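Local coordinates for protein FprA (Mycobacterium tuberculosis, PDB 1LQU) that uses bound FAD to pass electrons between NADPH and ferredoxin, and may supply electrons to P450 systems, at residues Arg110-Pro115 with Arg320-Arg325; Ile153-Val158 with Val194-Arg199; Leu272-Glu277 with Gly290-Val295. All blocks are in the same frame, centred on the assembly; numbering follows the deposited sequence.

Interaction 2 is the buried member of the three: the ends of two neighbouring parallel strands are joined in these segments by one backbone bond and turn toward NADPH, holding it by backbone amides and by Arg199. Interaction 1, partly buried, lies beside the same ligand but joins the loop 110-115 to a segment that runs from the end of one strand to the start of another, with arginine side chains doing much of the work; Ser321 N meets Ile153 O, coupling it to interaction 2. Interaction 3 sits farthest from the centre of the chain, in an antiparallel hairpin where paired backbone bonds dominate. Gly198 O to Thr273 N and Arg199 O to Asn292 ND2 tie that hairpin to interaction 2, while Ile114 and Pro115 of interaction 1 pack against Ile276 of the hairpin.

Interaction 1: Arg110-Pro115 with Arg320-Arg325; sequences RMLNIP and RSVGYR. With NDP (NADPH dihydro-nicotinamide-adenine-dinucleotide phosphate), chain I; ACT (acetate ion), chain C.
At the adenine end of the NADPH site, the side chain of Arg110 reaches the backbone at Val322. Its chain is extended at CG and then bends at chi3 (67°), which carries NH1 to within 2.9 Å of Val322 O; this hydrogen bond lies nearly in the guanidinium plane, and the same NH1 is 3.0 Å from N7A of the adenine. The base itself rests on Val322, whose CG1 is 3.4 Å from C4A of NADPH. Behind this, Arg110 N gives a nearly straight bond to Gly323 O (3.0 Å, 173°), extending the pairing of the short antiparallel strands 108-109 and 324-325, which run out here into the two segments. A water receives the N-H of Val322 and sits 2.9 Å from Arg110 O, bridging the backbones. Arg320 approaches the same carbonyl from another direction: its NE makes a weak, bent bond to Arg110 O (3.3 Å, 132°), while NH2 forms a salt bridge with Asp109. Met111 runs alongside Arg320, its CE placed over one face of the guanidinium. Farther along, Leu112 crosses Val322 at about a right angle, CD2 to CG1 3.9 Å.

Interaction 2: Ile153-Val158 with Val194-Arg199; sequences IGNGNV and VVIVGR. With NDP (NADPH dihydro-nicotinamide-adenine-dinucleotide phosphate), chain I.
Ile196 meets the turn after strand 149-153 with its CG2 branch, which lies 3.4 Å from Gly154 O and also packs against Asn155 ND2. Ile196 O is joined to the same side-chain amide through a water, which accepts from Asn155 ND2 and donates to Ile196 O. Val197 forms a parallel bridge with Ile153: Val197 O takes a nearly straight hydrogen bond from Gly154 N (2.9 Å, 175°), and the two side chains lie side by side on one face of the sheet, Ile153 CD1 against Val197 CB. On the ligand side, Ile153 CG2 touches C2A of the adenine at 3.6 Å. Gly198, with no side chain, lets the carboxamide of Asn155 lie close over its CA, which both OD1 and ND2 approach. A bond from ND2 to Gly154 O, reaching it from above the carbonyl plane, helps hold that amide. Arg199 turns to NADPH. From a chi1 of 65° its chain runs extended, so that the guanidinium lies flat against the adenine, C5A 3.4 Å above its plane, with the 2'-phosphate at its edge. NE donates to O1X (3.0 Å) and NH2 to O3X (2.8 Å), a two-pronged grip to which Arg200 adds a further bond to the ligand. From the other segment, Asn155 N donates to O3B of the adenosine ribose and Val158 N binds O1N of the pyrophosphate at 3.1 Å, just past Gly156 at the N-cap of helix 157-167. Strand, glycine-rich turn and helix, with Gly154, Gly156 and Ala159 in a GxGxxA pattern and an arginine after the next strand for the 2'-phosphate, are consistent with an NADP-binding Rossmann motif.

Interaction 3: Leu272-Glu277 with Gly290-Val295; sequences LTSPIE and GRNELV
Asn292 ND2 donates to two acceptors: Ser274 OG on the facing strand and the carbonyl oxygen of Arg199. The bond to Ser274 OG is straight (2.9 Å, 175°), with the hydroxyl almost exactly in the amide plane; a chi1 of -60°, setting CG beside the backbone N, turns the amide toward it. The backbones pair as antiparallel strands of a hairpin. Ser274 and Gly290 form a hydrogen-bonded pair, with Ser274 N to Gly290 O and Gly290 N to Ser274 O both at 2.8 Å. Thr273 and Arg291 form the adjoining non-hydrogen-bonded pair, where Thr273 CA makes a CA-H...O contact with Gly290 O at 3.2 Å. Next, Asn292 N reaches Leu272 O from above its carbonyl plane (2.8 Å). Beyond that point Leu272 crosses Leu294 at about a right angle, CD2 to CG 3.6 Å. At the other end Ile276 lays CG1 3.5 Å from Gly290 N, close against a residue without a side chain, and then, with Glu277, faces Val288 in a classic beta bulge. Held by two acceptors, the buried amide of Asn292 should be fixed in rotation and ties the hairpin to the backbone of Arg199, the residue whose guanidinium binds the NADPH phosphate.

Interaction 1: Arg110-Pro115 with Arg320-Arg325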
loop_
_atom_site.group_PDB
_atom_site.type_symbol
_atom_site.label_atom_id
_atom_site.label_comp_id
_atom_site.label_asym_id
_atom_site.label_seq_id
_atom_site.Cartn_x
_atom_site.Cartn_y
_atom_site.Cartn_z
ATOM N N ARG A 110 -4.232 -9.649 -3.799
ATOM C CA ARG A 110 -5.003 -10.848 -3.612
ATOM C C ARG A 110 -6.109 -10.927 -4.664
ATOM O O ARG A 110 -6.758 -9.949 -4.987
ATOM C CB ARG A 110 -5.612 -10.877 -2.234
ATOM C CG ARG A 110 -4.607 -10.986 -1.111
ATOM C CD ARG A 110 -5.226 -11.276 0.236
ATOM N NE ARG A 110 -5.819 -12.603 0.295
ATOM C CZ ARG A 110 -7.120 -12.897 0.253
ATOM N NH1 ARG A 110 -8.043 -11.971 0.071
ATOM N NH2 ARG A 110 -7.504 -14.157 0.372
ATOM N N MET A 111 -6.327 -12.128 -5.153
ATOM C CA MET A 111 -7.352 -12.445 -6.131
ATOM C C MET A 111 -8.584 -13.015 -5.487
ATOM O O MET A 111 -8.539 -13.543 -4.390
ATOM C CB MET A 111 -6.799 -13.418 -7.177
ATOM C CG MET A 111 -5.678 -12.763 -7.973
ATOM S SD MET A 111 -5.043 -13.725 -9.290
ATOM C CE MET A 111 -6.358 -13.418 -10.408
ATOM N N LEU A 112 -9.692 -12.860 -6.200
ATOM C CA LEU A 112 -10.969 -13.453 -5.820
ATOM C C LEU A 112 -11.062 -14.937 -6.174
ATOM O O LEU A 112 -11.796 -15.675 -5.519
ATOM C CB LEU A 112 -12.110 -12.736 -6.533
ATOM C CG LEU A 112 -12.258 -11.250 -6.200
ATOM C CD1 LEU A 112 -13.266 -10.631 -7.172
ATOM C CD2 LEU A 112 -12.682 -11.052 -4.763
ATOM N N ASN A 113 -10.361 -15.334 -7.231
ATOM C CA ASN A 113 -10.430 -16.694 -7.751
ATOM C C ASN A 113 -11.848 -17.075 -8.140
ATOM O O ASN A 113 -12.377 -18.093 -7.691
ATOM C CB ASN A 113 -9.804 -17.698 -6.792
ATOM C CG ASN A 113 -8.378 -17.367 -6.457
ATOM O OD1 ASN A 113 -7.556 -17.110 -7.337
ATOM N ND2 ASN A 113 -8.085 -17.349 -5.172
ATOM N N ILE A 114 -12.418 -16.271 -9.028
ATOM C CA ILE A 114 -13.747 -16.535 -9.569
ATOM C C ILE A 114 -13.707 -16.411 -11.081
ATOM O O ILE A 114 -12.866 -15.715 -11.642
ATOM C CB ILE A 114 -14.825 -15.582 -8.970
ATOM C CG1 ILE A 114 -14.595 -14.125 -9.368
ATOM C CG2 ILE A 114 -14.926 -15.744 -7.460
ATOM C CD1 ILE A 114 -15.676 -13.184 -8.867
ATOM N N PRO A 115 -14.641 -17.057 -11.764
ATOM C CA PRO A 115 -14.681 -16.950 -13.218
ATOM C C PRO A 115 -14.914 -15.506 -13.671
ATOM O O PRO A 115 -15.696 -14.790 -13.045
ATOM C CB PRO A 115 -15.850 -17.866 -13.619
ATOM C CG PRO A 115 -16.056 -18.750 -12.485
ATOM C CD PRO A 115 -15.648 -17.991 -11.233
ATOM N N ARG A 320 -11.367 -5.256 -7.278
ATOM C CA ARG A 320 -11.252 -6.072 -6.093
ATOM C C ARG A 320 -10.293 -5.381 -5.133
ATOM O O ARG A 320 -9.136 -5.136 -5.447
ATOM C CB ARG A 320 -10.810 -7.503 -6.405
ATOM C CG ARG A 320 -9.448 -7.641 -7.050
ATOM C CD ARG A 320 -9.079 -9.096 -7.342
ATOM N NE ARG A 320 -7.790 -9.219 -8.001
ATOM C CZ ARG A 320 -7.594 -9.096 -9.297
ATOM N NH1 ARG A 320 -8.613 -8.837 -10.099
ATOM N NH2 ARG A 320 -6.379 -9.262 -9.807
ATOM N N SER A 321 -10.805 -5.057 -3.962
ATOM C CA SER A 321 -9.984 -4.499 -2.876
ATOM C C SER A 321 -10.019 -5.475 -1.722
ATOM O O SER A 321 -10.530 -5.190 -0.636
ATOM C CB SER A 321 -10.482 -3.109 -2.478
ATOM O OG SER A 321 -9.559 -2.499 -1.610
ATOM N N VAL A 322 -9.438 -6.643 -1.979
ATOM C CA VAL A 322 -9.465 -7.740 -1.037
ATOM C C VAL A 322 -8.113 -8.001 -0.433
ATOM O O VAL A 322 -7.839 -9.078 0.095
ATOM C CB VAL A 322 -10.159 -8.987 -1.593
ATOM C CG1 VAL A 322 -11.603 -8.614 -1.950
ATOM C CG2 VAL A 322 -9.463 -9.607 -2.791
ATOM N N GLY A 323 -7.270 -6.979 -0.470
ATOM C CA GLY A 323 -5.952 -7.017 0.134
ATOM C C GLY A 323 -4.834 -6.933 -0.856
ATOM O O GLY A 323 -4.928 -7.427 -1.975
ATOM N N TYR A 324 -3.759 -6.312 -0.407
ATOM C CA TYR A 324 -2.490 -6.357 -1.097
ATOM C C TYR A 324 -1.823 -7.714 -0.780
ATOM O O TYR A 324 -2.329 -8.453 0.051
ATOM C CB TYR A 324 -1.603 -5.189 -0.672
ATOM C CG TYR A 324 -1.917 -3.861 -1.365
ATOM C CD1 TYR A 324 -3.191 -3.328 -1.404
ATOM C CD2 TYR A 324 -0.908 -3.151 -1.992
ATOM C CE1 TYR A 324 -3.448 -2.162 -2.073
ATOM C CE2 TYR A 324 -1.170 -1.966 -2.643
ATOM C CZ TYR A 324 -2.447 -1.478 -2.694
ATOM O OH TYR A 324 -2.732 -0.303 -3.369
ATOM N N ARG A 325 -0.711 -8.023 -1.447
ATOM C CA ARG A 325 -0.075 -9.309 -1.299
ATOM C C ARG A 325 1.401 -9.184 -1.607
ATOM O O ARG A 325 1.780 -8.575 -2.586
ATOM C CB ARG A 325 -0.739 -10.323 -2.243
ATOM C CG ARG A 325 -0.202 -11.692 -2.175
ATOM C CD ARG A 325 -1.032 -12.667 -3.013
ATOM N NE ARG A 325 -0.259 -13.852 -3.320
ATOM C CZ ARG A 325 0.040 -14.822 -2.475
ATOM N NH1 ARG A 325 -0.405 -14.832 -1.229
ATOM N NH2 ARG A 325 0.836 -15.794 -2.899
HETATM P PA NDP I . -8.008 -4.749 4.846
HETATM O O1A NDP I . -8.270 -3.621 5.744
HETATM O O2A NDP I . -7.386 -5.972 5.416
HETATM O O5B NDP I . -9.391 -5.119 4.148
HETATM C C5B NDP I . -9.449 -6.208 3.278
HETATM C C4B NDP I . -10.893 -6.508 2.974
HETATM O O4B NDP I . -10.982 -7.539 1.965
HETATM C C3B NDP I . -11.672 -7.029 4.171
HETATM O O3B NDP I . -12.945 -6.384 4.198
HETATM C C2B NDP I . -11.830 -8.517 3.863
HETATM O O2B NDP I . -12.973 -9.113 4.426
HETATM C C1B NDP I . -11.977 -8.441 2.382
HETATM N N9A NDP I . -11.811 -9.690 1.660
HETATM C C8A NDP I . -10.710 -10.531 1.673
HETATM N N7A NDP I . -10.915 -11.557 0.846
HETATM C C5A NDP I . -12.158 -11.390 0.287
HETATM C C6A NDP I . -12.881 -12.115 -0.637
HETATM N N6A NDP I . -12.407 -13.194 -1.283
HETATM N N1A NDP I . -14.124 -11.647 -0.985
HETATM C C2A NDP I . -14.608 -10.494 -0.422
HETATM N N3A NDP I . -13.938 -9.752 0.490
HETATM C C4A NDP I . -12.716 -10.217 0.799
HETATM O O3 NDP I . -7.081 -4.337 3.607
HETATM P PN NDP I . -6.960 -3.021 2.687
HETATM O O1N NDP I . -8.274 -2.366 2.505
HETATM O O2N NDP I . -6.192 -3.489 1.533
HETATM O O5D NDP I . -6.118 -2.034 3.598
HETATM C C5D NDP I . -4.766 -2.376 3.925
HETATM C C4D NDP I . -4.341 -1.680 5.214
HETATM O O4D NDP I . -4.041 -0.294 4.959
HETATM C C3D NDP I . -5.433 -1.720 6.263
HETATM O O3D NDP I . -4.860 -1.879 7.547
HETATM C C2D NDP I . -6.041 -0.331 6.134
HETATM O O2D NDP I . -6.795 0.154 7.205
HETATM C C1D NDP I . -4.892 0.529 5.743
HETATM N N1N NDP I . -5.076 1.831 5.218
HETATM C C2N NDP I . -5.366 2.868 6.055
HETATM C C3N NDP I . -6.072 3.957 5.564
HETATM C C7N NDP I . -6.359 4.974 6.542
HETATM O O7N NDP I . -6.044 4.831 7.798
HETATM N N7N NDP I . -6.977 6.068 6.102
HETATM C C4N NDP I . -6.443 4.082 4.162
HETATM C C5N NDP I . -6.150 2.874 3.307
HETATM C C6N NDP I . -5.516 1.797 3.888
HETATM P P2B NDP I . -12.886 -10.124 5.668
HETATM O O1X NDP I . -14.205 -10.844 5.611
HETATM O O2X NDP I . -12.710 -9.281 6.905
HETATM O O3X NDP I . -11.680 -11.022 5.438
HETATM C C ACT C . -9.876 -14.616 -1.771
HETATM O O ACT C . -10.123 -14.818 -0.522
HETATM O OXT ACT C . -9.740 -15.579 -2.605
HETATM C CH3 ACT C . -9.705 -13.240 -2.254
HETATM O O HOH W 1 -7.108 -7.395 -3.765
#

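Interaction 2: Ile153-Val158 with Val194-Arg199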
loop_
_atom_site.group_PDB
_atom_site.type_symbol
_atom_site.label_atom_id
_atom_site.label_comp_id
_atom_site.label_asym_id
_atom_site.label_seq_id
_atom_site.Cartn_x
_atom_site.Cartn_y
_atom_site.Cartn_z
ATOM N N ILE A 153 -15.142 -4.696 -4.488
ATOM C CA ILE A 153 -15.253 -5.819 -3.569
ATOM C C ILE A 153 -14.316 -5.577 -2.388
ATOM O O ILE A 153 -13.135 -5.312 -2.577
ATOM C CB ILE A 153 -14.872 -7.151 -4.237
ATOM C CG1 ILE A 153 -15.628 -7.369 -5.554
ATOM C CG2 ILE A 153 -15.058 -8.304 -3.288
ATOM C CD1 ILE A 153 -17.112 -7.392 -5.456
ATOM N N GLY A 154 -14.847 -5.698 -1.186
ATOM C CA GLY A 154 -14.067 -5.567 0.005
ATOM C C GLY A 154 -14.565 -4.530 0.977
ATOM O O GLY A 154 -15.252 -3.596 0.593
ATOM N N ASN A 155 -14.177 -4.673 2.236
ATOM C CA ASN A 155 -14.626 -3.792 3.325
ATOM C C ASN A 155 -13.465 -3.270 4.175
ATOM O O ASN A 155 -13.579 -3.126 5.379
ATOM C CB ASN A 155 -15.669 -4.448 4.245
ATOM C CG ASN A 155 -17.113 -4.377 3.765
ATOM O OD1 ASN A 155 -17.974 -4.886 4.471
ATOM N ND2 ASN A 155 -17.391 -3.803 2.593
ATOM N N GLY A 156 -12.350 -2.950 3.507
ATOM C CA GLY A 156 -11.247 -2.249 4.119
ATOM C C GLY A 156 -11.182 -0.818 3.615
ATOM O O GLY A 156 -11.919 -0.393 2.724
ATOM N N ASN A 157 -10.294 -0.053 4.241
ATOM C CA ASN A 157 -10.180 1.337 3.878
ATOM C C ASN A 157 -9.710 1.567 2.448
ATOM O O ASN A 157 -10.003 2.617 1.883
ATOM C CB ASN A 157 -9.262 2.053 4.848
ATOM C CG ASN A 157 -9.871 2.250 6.216
ATOM O OD1 ASN A 157 -11.091 2.369 6.366
ATOM N ND2 ASN A 157 -9.009 2.342 7.217
ATOM N N VAL A 158 -9.010 0.617 1.846
ATOM C CA VAL A 158 -8.636 0.809 0.453
ATOM C C VAL A 158 -9.897 0.837 -0.426
ATOM O O VAL A 158 -9.955 1.555 -1.401
ATOM C CB VAL A 158 -7.602 -0.221 -0.010
ATOM C CG1 VAL A 158 -7.328 -0.058 -1.509
ATOM C CG2 VAL A 158 -6.329 -0.048 0.776
ATOM N N VAL A 194 -21.169 3.651 -7.282
ATOM C CA VAL A 194 -20.189 2.651 -6.876
ATOM C C VAL A 194 -20.871 1.798 -5.812
ATOM O O VAL A 194 -21.385 2.341 -4.840
ATOM C CB VAL A 194 -18.925 3.282 -6.280
ATOM C CG1 VAL A 194 -17.989 2.158 -5.775
ATOM C CG2 VAL A 194 -18.218 4.132 -7.291
ATOM N N VAL A 195 -20.866 0.484 -6.002
ATOM C CA VAL A 195 -21.406 -0.438 -5.005
ATOM C C VAL A 195 -20.232 -1.130 -4.299
ATOM O O VAL A 195 -19.434 -1.775 -4.973
ATOM C CB VAL A 195 -22.345 -1.487 -5.647
ATOM C CG1 VAL A 195 -22.985 -2.336 -4.552
ATOM C CG2 VAL A 195 -23.401 -0.826 -6.507
ATOM N N ILE A 196 -20.125 -0.925 -2.995
ATOM C CA ILE A 196 -19.066 -1.518 -2.174
ATOM C C ILE A 196 -19.680 -2.776 -1.550
ATOM O O ILE A 196 -20.661 -2.694 -0.820
ATOM C CB ILE A 196 -18.592 -0.556 -1.115
ATOM C CG1 ILE A 196 -18.028 0.715 -1.746
ATOM C CG2 ILE A 196 -17.541 -1.233 -0.205
ATOM C CD1 ILE A 196 -17.764 1.790 -0.755
ATOM N N VAL A 197 -19.072 -3.916 -1.842
ATOM C CA VAL A 197 -19.633 -5.206 -1.519
ATOM C C VAL A 197 -18.757 -5.969 -0.524
ATOM O O VAL A 197 -17.616 -6.355 -0.838
ATOM C CB VAL A 197 -19.803 -6.014 -2.781
ATOM C CG1 VAL A 197 -20.465 -7.324 -2.516
ATOM C CG2 VAL A 197 -20.591 -5.234 -3.828
ATOM N N GLY A 198 -19.290 -6.144 0.681
ATOM C CA GLY A 198 -18.600 -6.838 1.746
ATOM C C GLY A 198 -19.171 -8.218 1.964
ATOM O O GLY A 198 -20.393 -8.400 1.995
ATOM N N ARG A 199 -18.281 -9.204 2.133
ATOM C CA ARG A 199 -18.720 -10.583 2.292
ATOM C C ARG A 199 -19.293 -10.898 3.653
ATOM O O ARG A 199 -20.222 -11.700 3.758
ATOM C CB ARG A 199 -17.590 -11.565 1.920
ATOM C CG ARG A 199 -16.354 -11.539 2.795
ATOM C CD ARG A 199 -15.435 -12.681 2.453
ATOM N NE ARG A 199 -14.200 -12.548 3.185
ATOM C CZ ARG A 199 -13.157 -13.346 2.994
ATOM N NH1 ARG A 199 -13.227 -14.287 2.076
ATOM N NH2 ARG A 199 -12.047 -13.154 3.674
HETATM P PA NDP I . -8.008 -4.749 4.846
HETATM O O1A NDP I . -8.270 -3.621 5.744
HETATM O O2A NDP I . -7.386 -5.972 5.416
HETATM O O5B NDP I . -9.391 -5.119 4.148
HETATM C C5B NDP I . -9.449 -6.208 3.278
HETATM C C4B NDP I . -10.893 -6.508 2.974
HETATM O O4B NDP I . -10.982 -7.539 1.965
HETATM C C3B NDP I . -11.672 -7.029 4.171
HETATM O O3B NDP I . -12.945 -6.384 4.198
HETATM C C2B NDP I . -11.830 -8.517 3.863
HETATM O O2B NDP I . -12.973 -9.113 4.426
HETATM C C1B NDP I . -11.977 -8.441 2.382
HETATM N N9A NDP I . -11.811 -9.690 1.660
HETATM C C8A NDP I . -10.710 -10.531 1.673
HETATM N N7A NDP I . -10.915 -11.557 0.846
HETATM C C5A NDP I . -12.158 -11.390 0.287
HETATM C C6A NDP I . -12.881 -12.115 -0.637
HETATM N N6A NDP I . -12.407 -13.194 -1.283
HETATM N N1A NDP I . -14.124 -11.647 -0.985
HETATM C C2A NDP I . -14.608 -10.494 -0.422
HETATM N N3A NDP I . -13.938 -9.752 0.490
HETATM C C4A NDP I . -12.716 -10.217 0.799
HETATM O O3 NDP I . -7.081 -4.337 3.607
HETATM P PN NDP I . -6.960 -3.021 2.687
HETATM O O1N NDP I . -8.274 -2.366 2.505
HETATM O O2N NDP I . -6.192 -3.489 1.533
HETATM O O5D NDP I . -6.118 -2.034 3.598
HETATM C C5D NDP I . -4.766 -2.376 3.925
HETATM C C4D NDP I . -4.341 -1.680 5.214
HETATM O O4D NDP I . -4.041 -0.294 4.959
HETATM C C3D NDP I . -5.433 -1.720 6.263
HETATM O O3D NDP I . -4.860 -1.879 7.547
HETATM C C2D NDP I . -6.041 -0.331 6.134
HETATM O O2D NDP I . -6.795 0.154 7.205
HETATM C C1D NDP I . -4.892 0.529 5.743
HETATM N N1N NDP I . -5.076 1.831 5.218
HETATM C C2N NDP I . -5.366 2.868 6.055
HETATM C C3N NDP I . -6.072 3.957 5.564
HETATM C C7N NDP I . -6.359 4.974 6.542
HETATM O O7N NDP I . -6.044 4.831 7.798
HETATM N N7N NDP I . -6.977 6.068 6.102
HETATM C C4N NDP I . -6.443 4.082 4.162
HETATM C C5N NDP I . -6.150 2.874 3.307
HETATM C C6N NDP I . -5.516 1.797 3.888
HETATM P P2B NDP I . -12.886 -10.124 5.668
HETATM O O1X NDP I . -14.205 -10.844 5.611
HETATM O O2X NDP I . -12.710 -9.281 6.905
HETATM O O3X NDP I . -11.680 -11.022 5.438
HETATM O O HOH W 2 -20.143 -2.918 2.114
#

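Interaction 3: Leu272-Glu277 with Gly290-Val295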
loop_
_atom_site.group_PDB
_atom_site.type_symbol
_atom_site.label_atom_id
_atom_site.label_comp_id
_atom_site.label_asym_id
_atom_site.label_seq_id
_atom_site.Cartn_x
_atom_site.Cartn_y
_atom_site.Cartn_z
ATOM N N LEU A 272 -22.813 -8.833 3.516
ATOM C CA LEU A 272 -23.205 -10.225 3.424
ATOM C C LEU A 272 -23.401 -10.654 1.977
ATOM O O LEU A 272 -24.335 -11.376 1.651
ATOM C CB LEU A 272 -24.442 -10.496 4.280
ATOM C CG LEU A 272 -24.232 -10.267 5.762
ATOM C CD1 LEU A 272 -25.528 -10.412 6.550
ATOM C CD2 LEU A 272 -23.185 -11.168 6.329
ATOM N N THR A 273 -22.463 -10.243 1.129
ATOM C CA THR A 273 -22.547 -10.512 -0.291
ATOM C C THR A 273 -21.164 -10.821 -0.843
ATOM O O THR A 273 -20.216 -10.120 -0.530
ATOM C CB THR A 273 -23.112 -9.274 -1.007
ATOM O OG1 THR A 273 -24.397 -8.945 -0.480
ATOM C CG2 THR A 273 -23.316 -9.521 -2.489
ATOM N N SER A 274 -21.098 -11.852 -1.668
ATOM C CA SER A 274 -19.855 -12.235 -2.311
ATOM C C SER A 274 -19.968 -12.228 -3.831
ATOM O O SER A 274 -21.000 -12.567 -4.381
ATOM C CB SER A 274 -19.458 -13.640 -1.895
ATOM O OG SER A 274 -18.890 -13.685 -0.609
ATOM N N PRO A 275 -18.891 -11.848 -4.518
ATOM C CA PRO A 275 -18.881 -11.973 -5.976
ATOM C C PRO A 275 -18.691 -13.444 -6.342
ATOM O O PRO A 275 -17.784 -14.106 -5.864
ATOM C CB PRO A 275 -17.687 -11.116 -6.383
ATOM C CG PRO A 275 -16.712 -11.240 -5.235
ATOM C CD PRO A 275 -17.612 -11.313 -3.991
ATOM N N ILE A 276 -19.556 -13.937 -7.211
ATOM C CA ILE A 276 -19.529 -15.323 -7.629
ATOM C C ILE A 276 -18.894 -15.493 -8.999
ATOM O O ILE A 276 -18.144 -16.432 -9.230
ATOM C CB ILE A 276 -20.979 -15.896 -7.617
ATOM C CG1 ILE A 276 -21.642 -15.713 -6.247
ATOM C CG2 ILE A 276 -20.990 -17.357 -8.090
ATOM C CD1 ILE A 276 -20.960 -16.484 -5.111
ATOM N N GLU A 277 -19.224 -14.608 -9.913
ATOM C CA GLU A 277 -18.708 -14.671 -11.255
ATOM C C GLU A 277 -18.831 -13.299 -11.884
ATOM O O GLU A 277 -19.758 -12.559 -11.585
ATOM C CB GLU A 277 -19.544 -15.661 -12.109
ATOM C CG GLU A 277 -19.119 -15.767 -13.556
ATOM C CD GLU A 277 -19.733 -16.925 -14.322
ATOM O OE1 GLU A 277 -20.598 -17.605 -13.745
ATOM O OE2 GLU A 277 -19.341 -17.130 -15.508
ATOM N N GLY A 290 -23.696 -13.374 -4.590
ATOM C CA GLY A 290 -24.296 -14.357 -3.714
ATOM C C GLY A 290 -24.494 -13.819 -2.329
ATOM O O GLY A 290 -23.639 -13.110 -1.803
ATOM N N ARG A 291 -25.591 -14.185 -1.683
ATOM C CA ARG A 291 -25.850 -13.748 -0.330
ATOM C C ARG A 291 -25.225 -14.734 0.640
ATOM O O ARG A 291 -25.330 -15.939 0.460
ATOM C CB ARG A 291 -27.359 -13.625 -0.066
ATOM C CG ARG A 291 -27.713 -13.065 1.280
ATOM C CD ARG A 291 -29.220 -12.778 1.459
ATOM N NE ARG A 291 -30.076 -13.963 1.532
ATOM C CZ ARG A 291 -30.444 -14.579 2.648
ATOM N NH1 ARG A 291 -30.000 -14.177 3.835
ATOM N NH2 ARG A 291 -31.307 -15.605 2.570
ATOM N N ASN A 292 -24.641 -14.198 1.691
ATOM C CA ASN A 292 -24.053 -14.970 2.770
ATOM C C ASN A 292 -24.821 -14.802 4.064
ATOM O O ASN A 292 -25.515 -13.788 4.272
ATOM C CB ASN A 292 -22.631 -14.458 3.024
ATOM C CG ASN A 292 -21.739 -14.594 1.818
ATOM O OD1 ASN A 292 -21.853 -15.566 1.080
ATOM N ND2 ASN A 292 -20.809 -13.634 1.625
ATOM N N GLU A 293 -24.650 -15.770 4.968
ATOM C CA GLU A 293 -25.059 -15.643 6.349
ATOM C C GLU A 293 -23.814 -15.805 7.203
ATOM O O GLU A 293 -22.850 -16.420 6.789
ATOM C CB GLU A 293 -26.105 -16.714 6.723
ATOM C CG GLU A 293 -27.468 -16.536 6.045
ATOM C CD GLU A 293 -28.442 -17.669 6.293
ATOM O OE1 GLU A 293 -28.069 -18.841 6.098
ATOM O OE2 GLU A 293 -29.594 -17.376 6.664
ATOM N N LEU A 294 -23.832 -15.248 8.388
ATOM C CA LEU A 294 -22.696 -15.377 9.306
ATOM C C LEU A 294 -22.870 -16.591 10.182
ATOM O O LEU A 294 -23.942 -16.816 10.738
ATOM C CB LEU A 294 -22.607 -14.160 10.197
ATOM C CG LEU A 294 -22.336 -12.862 9.421
ATOM C CD1 LEU A 294 -22.410 -11.666 10.316
ATOM C CD2 LEU A 294 -21.040 -12.933 8.663
ATOM N N VAL A 295 -21.799 -17.357 10.322
ATOM C CA VAL A 295 -21.801 -18.579 11.123
ATOM C C VAL A 295 -20.496 -18.700 11.873
ATOM O O VAL A 295 -19.439 -18.359 11.357
ATOM C CB VAL A 295 -21.949 -19.796 10.208
ATOM C CG1 VAL A 295 -21.896 -21.067 10.982
ATOM C CG2 VAL A 295 -23.263 -19.755 9.464
#